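Local atomic coordinates of hypothetical glycoside hydrolase (PDB entry 3TAW), a protein that is of unknown function but is probably a glycoside hydrolase-like protein of a carbohydrate-active clan with a five-bladed beta-propeller fold. Residues T21-V26 with V345-S350; I62-R67 with I92-D97; L305-D310 with G320-E325; D310-G315 with L336-A341. One frame throughout, in Å; residues are numbered along the deposited sequence.

In chain order, residues 21-26 come first, and interaction 1 joins them to the last strand, 344-350; the loop it closes holds 318 residues and includes the other three contacts, drawing the two ends of the propeller together. Interaction 2 is local, reaching within the first four-stranded sheet from strand 61-69 across to an outermost strand, 95-96. It is complete before interactions 3 and 4 begin. Those two share D310 and cross: residues 305-310 meet 320-325, while residues 310-315, with the short helix 310-313, meet 336-341. Both bear on the three-stranded sheet 322-350, to which interaction 1 also belongs. Y337 of this sheet packs against I62, V64 and F94 of interaction 2, joining the last sheet to the first.

Interaction 1. Residues T21-V26 with V345-S350; sequences TGVNPV and VAVAVS
N24 and V347 are joined by a pair of hydrogen bonds that set a side-chain amide against the backbone of a strand. N24 OD1 accepts from V347 N at 2.9 Å, the donor standing 36° above the carbonyl plane of the amide. N24 ND2 gives to V347 O, also at 2.9 Å; that oxygen lies in the amide plane and the bond is almost straight. CG sits anti to the carbonyl carbon of N24 (chi1 -74°), which aims the amide at the strand. A third bond is backbone only, V26 N to V345 O at 2.8 Å and more bent. Between N24 and V26 the chain turns through a cis peptide before P25, whose CB rests 3.3 Å from V345 O.

Apolar contacts fill in around these bonds. The flat amide packs on A346, with N24 CG 3.4 Å from A346 CB. V26 spreads its two branches: CG1 meets V347 CG1 at 3.9 Å, and CG2 meets V345 CG1 at 4.0 Å. V23 CG2 adds a looser touch on V347 CG1.

Strand 344-350 is an outermost strand of the last sheet, and E18 and I27 also bond to its backbone. The N24 amide uses an acceptor and a donor where a neighbouring strand would offer its own C=O and N-H, and so lets an irregular segment pair with part of the strand edge, consistent with the end-to-end closure known in propellers.

Interaction 2. Residues I62-R67 with I92-D97; sequences IVVMYR and IHFERD
F94 sets its ring against V64 and I62 of strand 61-69. The outer corner of the ring does the touching: CE2 lies 3.5 Å from V64 CG2, and CZ is close to the same methyl, the two side chains crossing at about a right angle. I62 CG2 comes to the ring edge, 4.2 Å from CE2. With F94 CG anti to the carbonyl carbon (chi1 -76°), the ring is swung toward strand 61-69, and it also packs on A86 and S88 of strand 81-88, which runs between the two segments in this sheet of the propeller.

Two residues on, at R96, the contact turns polar. The arginine chain bends at chi3 (64°), and NE gives a hydrogen bond to Y66 OH at 3.2 Å, with the phenol oxygen at the guanidinium edge. Guanidinium and ring planes are 88° apart. NH2 of R96 is taken by E46 in a salt bridge and by the backbone O of K28, while E46 OE1 also bonds Y66 OH.

D97 joins through its backbone O. One water donates both to it at 2.9 Å and to Y66 OH at 2.6 Å; a second donates to the same carbonyl and only weakly to the phenol. The D97 carboxylate turns instead to K154.

Y66 OH thus collects arginine, glutamate and water on one oxygen, and the arginine and water donors would be expected to polarise the phenol.

Interaction 3. Residues L305-D310 with G320-E325; sequences LQPTDD and GTVFVE
V322 fits its branched side chain against L305, Q306 and P307 where the loop between strand 296-299 and helix 310-313 packs on the last sheet of the beta-propeller, at strand 322-330. From CB outward, V322 meets a different part of the loop at each carbon. CB lies 3.8 Å from L305 CD2. CG1, anti to the carbonyl carbon (chi1 -71°), reaches over the start of the proline to 3.7 Å from P307 N, with P307 CA almost as near. CG2, held between the backbone N and carbonyl carbon, lies against the L305-Q306 peptide, 3.5 Å from L305 O and similarly close to Q306 CA, and touches P307 CD as well.

L305 extends the apolar line along the strand. Its CD2 carries on past V322 to V324 CG1 at 3.8 Å, the two side chains sliding past each other in opposite directions. At the other end P307 CG lies 3.9 Å from T321 C, beside the backbone leading from G320.

No hydrogen bond joins the segments, so the contact is purely van der Waals. Y338 of strand 333-340 covers L305, V322 and V324, and C282 and A283 of strand 281-288 close in from the preceding sheet. Beyond the proline, the loop secures its own turn: T308 OG1 donates to Q306 O at 2.9 Å, from above the plane of that carbonyl.

Interaction 4. Residues D310-G315 with L336-A341; sequences DFEKSG and LYYGCA
E312 and Y338 meet tip to tip, the buried carboxylate crossing obliquely over to the phenol with its plane 59° from that of the ring. Y338 OH donates to E312 OE2 at 2.8 Å; the carboxylate oxygen lies at the ring edge, in its plane, and is met nearly along its own C-O bond. The glutamate is extended beyond CG (chi2 168°), and this carries OE2 from the helix to the strand. On the way CG passes C340 SG at 3.8 Å.

C340 SG is shared with F311, whose ring turns its edge to the sulfur: SG lies in the ring plane, 5.2 Å from the centroid and 4.0 Å from CD1. C340 CB comes up against the helix backbone, 3.3 Å from F311 O. A341 then pushes its methyl at the helix end, where CB is 3.4 Å from both S314 C and G315 N.

The second carboxylate oxygen, OE1, faces back toward the helix start. It accepts from the backbone N of T308 and of the N-cap residue D309, the N3-to-N-cap half of a capping box, and forms a salt bridge with R19.

The short helix 310-313 therefore packs at the C-terminal end of strand 333-340, the middle strand of its sheet. F311 reaches F344 of strand 344-350 and N24 and P25 of the N-terminal loop, and E312 touches V322 of strand 322-330.

Interaction 1. Residues T21-V26 with V345-S350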
loop_
_atom_site.group_PDB
_atom_site.type_symbol
_atom_site.label_atom_id
_atom_site.label_comp_id
_atom_site.label_asym_id
_atom_site.label_seq_id
_atom_site.Cartn_x
_atom_site.Cartn_y
_atom_site.Cartn_z
ATOM N N THR A 21 -22.145 2.263 -7.676
ATOM C CA THR A 21 -22.848 3.536 -7.839
ATOM C C THR A 21 -23.187 4.193 -6.495
ATOM O O THR A 21 -23.843 3.592 -5.641
ATOM C CB THR A 21 -24.138 3.350 -8.679
ATOM O OG1 THR A 21 -23.832 2.627 -9.897
ATOM C CG2 THR A 21 -24.763 4.710 -9.032
ATOM N N GLY A 22 -22.712 5.424 -6.316
ATOM C CA GLY A 22 -23.086 6.251 -5.173
ATOM C C GLY A 22 -22.535 5.910 -3.804
ATOM O O GLY A 22 -22.882 6.594 -2.851
ATOM N N VAL A 23 -21.659 4.905 -3.687
ATOM C CA VAL A 23 -21.190 4.436 -2.370
ATOM C C VAL A 23 -19.944 5.148 -1.836
ATOM O O VAL A 23 -19.715 5.188 -0.616
ATOM C CB VAL A 23 -20.916 2.907 -2.332
ATOM C CG1 VAL A 23 -22.096 2.133 -2.874
ATOM C CG2 VAL A 23 -19.620 2.526 -3.061
ATOM N N ASN A 24 -19.110 5.653 -2.737
ATOM C CA ASN A 24 -17.836 6.223 -2.313
ATOM C C ASN A 24 -17.964 7.664 -1.878
ATOM O O ASN A 24 -18.841 8.389 -2.372
ATOM C CB ASN A 24 -16.790 6.128 -3.417
ATOM C CG ASN A 24 -16.265 4.720 -3.604
ATOM O OD1 ASN A 24 -16.124 3.977 -2.654
ATOM N ND2 ASN A 24 -15.915 4.376 -4.836
ATOM N N PRO A 25 -17.096 8.088 -0.943
ATOM C CA PRO A 25 -16.100 7.292 -0.237
ATOM C C PRO A 25 -16.697 6.429 0.869
ATOM O O PRO A 25 -17.713 6.807 1.469
ATOM C CB PRO A 25 -15.185 8.345 0.396
ATOM C CG PRO A 25 -16.009 9.582 0.493
ATOM C CD PRO A 25 -17.136 9.482 -0.471
ATOM N N VAL A 26 -16.039 5.315 1.161
ATOM C CA VAL A 26 -16.514 4.358 2.147
ATOM C C VAL A 26 -15.948 4.602 3.561
ATOM O O VAL A 26 -16.501 4.089 4.532
ATOM C CB VAL A 26 -16.276 2.904 1.684
ATOM C CG1 VAL A 26 -17.080 2.625 0.416
ATOM C CG2 VAL A 26 -14.784 2.627 1.498
ATOM N N VAL A 345 -11.094 7.104 1.817
ATOM C CA VAL A 345 -10.962 5.764 1.262
ATOM C C VAL A 345 -12.155 5.461 0.349
ATOM O O VAL A 345 -13.311 5.704 0.719
ATOM C CB VAL A 345 -10.867 4.701 2.350
ATOM C CG1 VAL A 345 -10.816 3.285 1.711
ATOM C CG2 VAL A 345 -9.635 4.969 3.239
ATOM N N ALA A 346 -11.864 4.903 -0.817
ATOM C CA ALA A 346 -12.879 4.427 -1.763
ATOM C C ALA A 346 -12.623 2.972 -2.172
ATOM O O ALA A 346 -11.534 2.431 -1.918
ATOM C CB ALA A 346 -12.953 5.340 -3.015
ATOM N N VAL A 347 -13.671 2.349 -2.729
ATOM C CA VAL A 347 -13.643 0.973 -3.215
ATOM C C VAL A 347 -14.032 0.906 -4.705
ATOM O O VAL A 347 -14.886 1.655 -5.179
ATOM C CB VAL A 347 -14.548 0.036 -2.365
ATOM C CG1 VAL A 347 -16.047 0.348 -2.544
ATOM C CG2 VAL A 347 -14.232 -1.434 -2.662
ATOM N N ALA A 348 -13.385 0.011 -5.434
ATOM C CA ALA A 348 -13.830 -0.392 -6.767
ATOM C C ALA A 348 -13.848 -1.932 -6.788
ATOM O O ALA A 348 -13.077 -2.592 -6.074
ATOM C CB ALA A 348 -12.910 0.185 -7.878
ATOM N N VAL A 349 -14.736 -2.493 -7.598
ATOM C CA VAL A 349 -15.020 -3.934 -7.565
ATOM C C VAL A 349 -14.886 -4.479 -8.965
ATOM O O VAL A 349 -15.259 -3.811 -9.930
ATOM C CB VAL A 349 -16.415 -4.213 -6.960
ATOM C CG1 VAL A 349 -16.673 -5.720 -6.802
ATOM C CG2 VAL A 349 -16.536 -3.528 -5.601
ATOM N N SER A 350 -14.271 -5.652 -9.089
ATOM C CA SER A 350 -14.163 -6.345 -10.376
ATOM C C SER A 350 -14.555 -7.819 -10.268
ATOM O O SER A 350 -14.330 -8.459 -9.243
ATOM C CB SER A 350 -12.731 -6.284 -10.889
ATOM O OG SER A 350 -12.609 -7.016 -12.110
#

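Interaction 2. Residues I62-R67 with I92-D97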
loop_
_atom_site.group_PDB
_atom_site.type_symbol
_atom_site.label_atom_id
_atom_site.label_comp_id
_atom_site.label_asym_id
_atom_site.label_seq_id
_atom_site.Cartn_x
_atom_site.Cartn_y
_atom_site.Cartn_z
ATOM N N ILE A 62 -14.089 -8.796 5.377
ATOM C CA ILE A 62 -13.088 -7.881 4.859
ATOM C C ILE A 62 -12.677 -6.962 6.003
ATOM O O ILE A 62 -13.542 -6.473 6.719
ATOM C CB ILE A 62 -13.623 -7.037 3.690
ATOM C CG1 ILE A 62 -13.868 -7.933 2.485
ATOM C CG2 ILE A 62 -12.631 -5.915 3.326
ATOM C CD1 ILE A 62 -14.561 -7.230 1.313
ATOM N N VAL A 63 -11.369 -6.766 6.176
ATOM C CA VAL A 63 -10.842 -5.788 7.141
ATOM C C VAL A 63 -10.078 -4.751 6.352
ATOM O O VAL A 63 -9.194 -5.080 5.568
ATOM C CB VAL A 63 -9.955 -6.444 8.225
ATOM C CG1 VAL A 63 -9.286 -5.368 9.125
ATOM C CG2 VAL A 63 -10.788 -7.463 9.057
ATOM N N VAL A 64 -10.424 -3.487 6.553
ATOM C CA VAL A 64 -9.652 -2.393 6.006
ATOM C C VAL A 64 -8.982 -1.711 7.172
ATOM O O VAL A 64 -9.663 -1.298 8.131
ATOM C CB VAL A 64 -10.520 -1.418 5.228
ATOM C CG1 VAL A 64 -9.766 -0.081 4.978
ATOM C CG2 VAL A 64 -10.951 -2.067 3.895
HETATM N N MSE A 65 -7.662 -1.559 7.076
HETATM C CA MSE A 65 -6.901 -0.785 8.049
HETATM C C MSE A 65 -6.466 0.504 7.364
HETATM O O MSE A 65 -5.522 0.536 6.576
HETATM C CB MSE A 65 -5.733 -1.609 8.617
HETATM C CG MSE A 65 -6.235 -2.776 9.445
HETATM SE SE MSE A 65 -4.825 -3.714 10.409
HETATM C CE MSE A 65 -4.102 -2.369 11.576
ATOM N N TYR A 66 -7.206 1.563 7.634
ATOM C CA TYR A 66 -7.007 2.829 6.926
ATOM C C TYR A 66 -5.997 3.718 7.628
ATOM O O TYR A 66 -5.860 3.708 8.861
ATOM C CB TYR A 66 -8.334 3.542 6.720
ATOM C CG TYR A 66 -9.163 3.765 7.972
ATOM C CD1 TYR A 66 -10.056 2.798 8.426
ATOM C CD2 TYR A 66 -9.080 4.954 8.683
ATOM C CE1 TYR A 66 -10.856 3.006 9.571
ATOM C CE2 TYR A 66 -9.849 5.176 9.803
ATOM C CZ TYR A 66 -10.744 4.179 10.261
ATOM O OH TYR A 66 -11.534 4.392 11.357
ATOM N N ARG A 67 -5.268 4.492 6.831
ATOM C CA ARG A 67 -4.369 5.487 7.367
ATOM C C ARG A 67 -5.200 6.652 7.841
ATOM O O ARG A 67 -5.915 7.242 7.055
ATOM C CB ARG A 67 -3.373 5.959 6.312
ATOM C CG ARG A 67 -2.395 7.002 6.849
ATOM C CD ARG A 67 -1.454 7.494 5.755
ATOM N NE ARG A 67 -0.726 8.689 6.146
ATOM C CZ ARG A 67 0.165 9.326 5.381
ATOM N NH1 ARG A 67 0.482 8.871 4.171
ATOM N NH2 ARG A 67 0.749 10.427 5.835
ATOM N N ILE A 92 -18.428 -2.661 1.150
ATOM C CA ILE A 92 -18.866 -1.289 0.920
ATOM C C ILE A 92 -19.201 -0.573 2.207
ATOM O O ILE A 92 -18.743 0.543 2.419
ATOM C CB ILE A 92 -20.093 -1.263 -0.003
ATOM C CG1 ILE A 92 -19.688 -1.659 -1.426
ATOM C CG2 ILE A 92 -20.799 0.099 0.028
ATOM C CD1 ILE A 92 -20.897 -2.021 -2.308
ATOM N N HIS A 93 -20.005 -1.216 3.058
ATOM C CA HIS A 93 -20.399 -0.676 4.350
ATOM C C HIS A 93 -19.490 -1.238 5.444
ATOM O O HIS A 93 -19.400 -2.441 5.606
ATOM C CB HIS A 93 -21.854 -1.052 4.630
ATOM C CG HIS A 93 -22.809 -0.521 3.607
ATOM N ND1 HIS A 93 -23.299 -1.295 2.578
ATOM C CD2 HIS A 93 -23.309 0.722 3.416
ATOM C CE1 HIS A 93 -24.087 -0.555 1.814
ATOM N NE2 HIS A 93 -24.123 0.669 2.310
ATOM N N PHE A 94 -18.856 -0.343 6.194
ATOM C CA PHE A 94 -17.859 -0.703 7.191
ATOM C C PHE A 94 -18.269 -0.333 8.582
ATOM O O PHE A 94 -18.851 0.735 8.818
ATOM C CB PHE A 94 -16.516 -0.031 6.863
ATOM C CG PHE A 94 -15.812 -0.701 5.741
ATOM C CD1 PHE A 94 -16.152 -0.413 4.434
ATOM C CD2 PHE A 94 -14.881 -1.694 5.987
ATOM C CE1 PHE A 94 -15.544 -1.090 3.382
ATOM C CE2 PHE A 94 -14.240 -2.355 4.956
ATOM C CZ PHE A 94 -14.589 -2.062 3.640
ATOM N N GLU A 95 -17.936 -1.224 9.495
ATOM C CA GLU A 95 -18.079 -0.995 10.930
ATOM C C GLU A 95 -16.683 -0.707 11.491
ATOM O O GLU A 95 -15.765 -1.542 11.370
ATOM C CB GLU A 95 -18.664 -2.232 11.560
ATOM C CG GLU A 95 -18.868 -2.133 13.056
ATOM C CD GLU A 95 -19.696 -3.300 13.570
ATOM O OE1 GLU A 95 -19.137 -4.409 13.696
ATOM O OE2 GLU A 95 -20.898 -3.079 13.826
ATOM N N ARG A 96 -16.517 0.478 12.068
ATOM C CA ARG A 96 -15.179 0.980 12.446
ATOM C C ARG A 96 -14.972 0.964 13.945
ATOM O O ARG A 96 -15.853 1.379 14.699
ATOM C CB ARG A 96 -14.992 2.408 11.925
ATOM C CG ARG A 96 -15.105 2.525 10.426
ATOM C CD ARG A 96 -15.475 3.936 9.997
ATOM N NE ARG A 96 -14.458 4.940 10.314
ATOM C CZ ARG A 96 -14.471 6.179 9.832
ATOM N NH1 ARG A 96 -15.456 6.591 9.040
ATOM N NH2 ARG A 96 -13.477 7.006 10.141
ATOM N N ASP A 97 -13.801 0.507 14.366
ATOM C CA ASP A 97 -13.385 0.619 15.744
ATOM C C ASP A 97 -13.151 2.083 16.129
ATOM O O ASP A 97 -12.656 2.890 15.333
ATOM C CB ASP A 97 -12.100 -0.177 15.990
ATOM C CG ASP A 97 -12.345 -1.670 16.184
ATOM O OD1 ASP A 97 -13.514 -2.138 16.073
ATOM O OD2 ASP A 97 -11.345 -2.359 16.467
HETATM O O HOH W 1 -11.237 2.302 12.907
HETATM O O HOH W 2 -13.859 4.981 13.788
#

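Interaction 3. Residues L305-D310 with G320-E325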
loop_
_atom_site.group_PDB
_atom_site.type_symbol
_atom_site.label_atom_id
_atom_site.label_comp_id
_atom_site.label_asym_id
_atom_site.label_seq_id
_atom_site.Cartn_x
_atom_site.Cartn_y
_atom_site.Cartn_z
ATOM N N LEU A 305 -7.125 2.960 -13.461
ATOM C CA LEU A 305 -7.956 3.742 -12.535
ATOM C C LEU A 305 -7.385 5.155 -12.489
ATOM O O LEU A 305 -6.181 5.311 -12.389
ATOM C CB LEU A 305 -7.919 3.127 -11.144
ATOM C CG LEU A 305 -8.962 3.579 -10.108
ATOM C CD1 LEU A 305 -10.350 3.020 -10.449
ATOM C CD2 LEU A 305 -8.533 3.121 -8.697
ATOM N N GLN A 306 -8.243 6.172 -12.562
ATOM C CA GLN A 306 -7.793 7.565 -12.509
ATOM C C GLN A 306 -8.784 8.396 -11.696
ATOM O O GLN A 306 -9.945 8.001 -11.557
ATOM C CB GLN A 306 -7.643 8.151 -13.931
ATOM C CG GLN A 306 -8.955 8.340 -14.680
ATOM C CD GLN A 306 -8.787 9.080 -16.013
ATOM O OE1 GLN A 306 -9.100 8.527 -17.055
ATOM N NE2 GLN A 306 -8.293 10.307 -15.979
ATOM N N PRO A 307 -8.318 9.518 -11.126
ATOM C CA PRO A 307 -9.263 10.376 -10.391
ATOM C C PRO A 307 -10.432 10.811 -11.275
ATOM O O PRO A 307 -10.231 11.326 -12.388
ATOM C CB PRO A 307 -8.406 11.549 -9.955
ATOM C CG PRO A 307 -7.038 10.983 -9.847
ATOM C CD PRO A 307 -6.936 10.025 -11.012
ATOM N N THR A 308 -11.641 10.591 -10.769
ATOM C CA THR A 308 -12.870 10.805 -11.529
ATOM C C THR A 308 -13.874 11.599 -10.713
ATOM O O THR A 308 -14.338 12.653 -11.160
ATOM C CB THR A 308 -13.461 9.466 -11.960
ATOM O OG1 THR A 308 -12.453 8.745 -12.711
ATOM C CG2 THR A 308 -14.727 9.657 -12.814
ATOM N N ASP A 309 -14.205 11.110 -9.520
ATOM C CA ASP A 309 -15.071 11.864 -8.608
ATOM C C ASP A 309 -14.314 13.044 -7.982
ATOM O O ASP A 309 -13.092 13.023 -7.878
ATOM C CB ASP A 309 -15.668 10.940 -7.538
ATOM C CG ASP A 309 -16.663 9.963 -8.122
ATOM O OD1 ASP A 309 -17.366 10.376 -9.065
ATOM O OD2 ASP A 309 -16.735 8.789 -7.677
ATOM N N ASP A 310 -15.048 14.075 -7.567
ATOM C CA ASP A 310 -14.403 15.304 -7.085
ATOM C C ASP A 310 -13.502 15.085 -5.859
ATOM O O ASP A 310 -12.460 15.736 -5.721
ATOM C CB ASP A 310 -15.433 16.434 -6.850
ATOM C CG ASP A 310 -16.517 16.086 -5.813
ATOM O OD1 ASP A 310 -16.636 14.934 -5.367
ATOM O OD2 ASP A 310 -17.271 17.009 -5.441
ATOM N N GLY A 320 -4.816 15.388 -6.880
ATOM C CA GLY A 320 -5.651 14.190 -6.932
ATOM C C GLY A 320 -4.881 12.884 -6.903
ATOM O O GLY A 320 -3.773 12.792 -7.441
ATOM N N THR A 321 -5.476 11.873 -6.269
ATOM C CA THR A 321 -4.952 10.512 -6.339
ATOM C C THR A 321 -6.096 9.498 -6.358
ATOM O O THR A 321 -7.205 9.754 -5.870
ATOM C CB THR A 321 -4.044 10.109 -5.116
ATOM O OG1 THR A 321 -4.866 9.842 -3.979
ATOM C CG2 THR A 321 -3.015 11.170 -4.754
ATOM N N VAL A 322 -5.798 8.354 -6.945
ATOM C CA VAL A 322 -6.522 7.120 -6.668
ATOM C C VAL A 322 -5.421 6.136 -6.314
ATOM O O VAL A 322 -4.892 5.405 -7.174
ATOM C CB VAL A 322 -7.452 6.668 -7.834
ATOM C CG1 VAL A 322 -8.635 7.601 -7.935
ATOM C CG2 VAL A 322 -6.728 6.559 -9.193
ATOM N N PHE A 323 -5.067 6.133 -5.018
ATOM C CA PHE A 323 -3.839 5.516 -4.545
ATOM C C PHE A 323 -4.132 4.087 -4.089
ATOM O O PHE A 323 -4.626 3.849 -2.978
ATOM C CB PHE A 323 -3.223 6.350 -3.413
ATOM C CG PHE A 323 -1.786 6.010 -3.137
ATOM C CD1 PHE A 323 -0.761 6.537 -3.920
ATOM C CD2 PHE A 323 -1.470 5.109 -2.128
ATOM C CE1 PHE A 323 0.563 6.201 -3.667
ATOM C CE2 PHE A 323 -0.148 4.766 -1.868
ATOM C CZ PHE A 323 0.860 5.305 -2.626
ATOM N N VAL A 324 -3.873 3.144 -4.987
ATOM C CA VAL A 324 -4.257 1.757 -4.786
ATOM C C VAL A 324 -3.354 1.101 -3.777
ATOM O O VAL A 324 -2.149 1.224 -3.853
ATOM C CB VAL A 324 -4.339 0.975 -6.116
ATOM C CG1 VAL A 324 -5.472 1.569 -6.984
ATOM C CG2 VAL A 324 -2.992 0.958 -6.835
ATOM N N GLU A 325 -3.948 0.401 -2.803
ATOM C CA GLU A 325 -3.140 -0.086 -1.675
ATOM C C GLU A 325 -3.654 -1.317 -0.942
ATOM O O GLU A 325 -2.876 -1.980 -0.247
ATOM C CB GLU A 325 -2.946 1.083 -0.691
ATOM C CG GLU A 325 -1.952 0.822 0.447
ATOM C CD GLU A 325 -1.554 2.104 1.198
ATOM O OE1 GLU A 325 -1.673 3.201 0.619
ATOM O OE2 GLU A 325 -1.133 2.020 2.391
#

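Interaction 4. Residues D310-G315 with L336-A341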
loop_
_atom_site.group_PDB
_atom_site.type_symbol
_atom_site.label_atom_id
_atom_site.label_comp_id
_atom_site.label_asym_id
_atom_site.label_seq_id
_atom_site.Cartn_x
_atom_site.Cartn_y
_atom_site.Cartn_z
ATOM N N ASP A 310 -15.048 14.075 -7.567
ATOM C CA ASP A 310 -14.403 15.304 -7.085
ATOM C C ASP A 310 -13.502 15.085 -5.859
ATOM O O ASP A 310 -12.460 15.736 -5.721
ATOM C CB ASP A 310 -15.433 16.434 -6.850
ATOM C CG ASP A 310 -16.517 16.086 -5.813
ATOM O OD1 ASP A 310 -16.636 14.934 -5.367
ATOM O OD2 ASP A 310 -17.271 17.009 -5.441
ATOM N N PHE A 311 -13.871 14.147 -4.990
ATOM C CA PHE A 311 -13.057 13.847 -3.803
ATOM C C PHE A 311 -11.815 12.983 -4.087
ATOM O O PHE A 311 -10.988 12.777 -3.198
ATOM C CB PHE A 311 -13.931 13.187 -2.731
ATOM C CG PHE A 311 -14.654 11.971 -3.208
ATOM C CD1 PHE A 311 -14.011 10.735 -3.230
ATOM C CD2 PHE A 311 -15.974 12.038 -3.602
ATOM C CE1 PHE A 311 -14.658 9.599 -3.655
ATOM C CE2 PHE A 311 -16.646 10.876 -4.040
ATOM C CZ PHE A 311 -15.976 9.661 -4.060
ATOM N N GLU A 312 -11.713 12.474 -5.319
ATOM C CA GLU A 312 -10.494 11.850 -5.852
ATOM C C GLU A 312 -9.589 12.868 -6.545
ATOM O O GLU A 312 -8.361 12.764 -6.470
ATOM C CB GLU A 312 -10.843 10.733 -6.852
ATOM C CG GLU A 312 -11.664 9.598 -6.280
ATOM C CD GLU A 312 -12.235 8.652 -7.311
ATOM O OE1 GLU A 312 -12.226 8.964 -8.528
ATOM O OE2 GLU A 312 -12.696 7.558 -6.909
ATOM N N LYS A 313 -10.202 13.854 -7.193
ATOM C CA LYS A 313 -9.476 14.837 -8.020
ATOM C C LYS A 313 -8.717 15.872 -7.208
ATOM O O LYS A 313 -7.730 16.442 -7.701
ATOM C CB LYS A 313 -10.419 15.543 -9.001
ATOM C CG LYS A 313 -10.804 14.668 -10.191
ATOM C CD LYS A 313 -11.794 15.371 -11.091
ATOM C CE LYS A 313 -12.026 14.565 -12.351
ATOM N NZ LYS A 313 -12.964 15.256 -13.311
ATOM N N SER A 314 -9.178 16.132 -5.982
ATOM C CA SER A 314 -8.542 17.120 -5.114
ATOM C C SER A 314 -8.903 16.879 -3.647
ATOM O O SER A 314 -10.011 16.464 -3.333
ATOM C CB SER A 314 -8.940 18.534 -5.548
ATOM O OG SER A 314 -8.206 19.535 -4.856
ATOM N N GLY A 315 -7.949 17.124 -2.759
ATOM C CA GLY A 315 -8.160 16.985 -1.325
ATOM C C GLY A 315 -6.900 17.437 -0.632
ATOM O O GLY A 315 -6.269 18.412 -1.071
ATOM N N LEU A 336 -10.961 -3.572 -4.380
ATOM C CA LEU A 336 -9.760 -2.732 -4.430
ATOM C C LEU A 336 -10.005 -1.456 -3.627
ATOM O O LEU A 336 -10.945 -0.737 -3.914
ATOM C CB LEU A 336 -9.461 -2.359 -5.889
ATOM C CG LEU A 336 -8.291 -1.418 -6.133
ATOM C CD1 LEU A 336 -6.956 -2.107 -5.760
ATOM C CD2 LEU A 336 -8.287 -0.900 -7.569
ATOM N N TYR A 337 -9.183 -1.229 -2.590
ATOM C CA TYR A 337 -9.310 -0.084 -1.689
ATOM C C TYR A 337 -8.184 0.895 -1.979
ATOM O O TYR A 337 -7.022 0.494 -2.091
ATOM C CB TYR A 337 -9.310 -0.529 -0.220
ATOM C CG TYR A 337 -10.547 -1.360 0.040
ATOM C CD1 TYR A 337 -11.787 -0.755 0.256
ATOM C CD2 TYR A 337 -10.509 -2.745 -0.057
ATOM C CE1 TYR A 337 -12.935 -1.518 0.423
ATOM C CE2 TYR A 337 -11.667 -3.522 0.096
ATOM C CZ TYR A 337 -12.875 -2.905 0.345
ATOM O OH TYR A 337 -14.009 -3.691 0.464
ATOM N N TYR A 338 -8.553 2.162 -2.137
ATOM C CA TYR A 338 -7.599 3.164 -2.515
ATOM C C TYR A 338 -7.819 4.482 -1.787
ATOM O O TYR A 338 -8.949 4.819 -1.370
ATOM C CB TYR A 338 -7.607 3.347 -4.045
ATOM C CG TYR A 338 -8.929 3.748 -4.678
ATOM C CD1 TYR A 338 -9.860 2.795 -5.066
ATOM C CD2 TYR A 338 -9.215 5.078 -4.940
ATOM C CE1 TYR A 338 -11.053 3.148 -5.658
ATOM C CE2 TYR A 338 -10.407 5.458 -5.537
ATOM C CZ TYR A 338 -11.312 4.488 -5.905
ATOM O OH TYR A 338 -12.494 4.835 -6.502
ATOM N N GLY A 339 -6.737 5.235 -1.642
ATOM C CA GLY A 339 -6.798 6.571 -1.064
ATOM C C GLY A 339 -7.320 7.538 -2.120
ATOM O O GLY A 339 -6.996 7.403 -3.307
ATOM N N CYS A 340 -8.103 8.517 -1.687
ATOM C CA CYS A 340 -8.662 9.564 -2.574
ATOM C C CYS A 340 -8.084 10.905 -2.192
ATOM O O CYS A 340 -8.461 11.478 -1.158
ATOM C CB CYS A 340 -10.174 9.628 -2.453
ATOM S SG CYS A 340 -11.026 8.076 -2.861
ATOM N N ALA A 341 -7.126 11.378 -2.992
ATOM C CA ALA A 341 -6.494 12.693 -2.791
ATOM C C ALA A 341 -5.984 12.915 -1.353
ATOM O O ALA A 341 -6.067 14.027 -0.820
ATOM C CB ALA A 341 -7.459 13.835 -3.243
#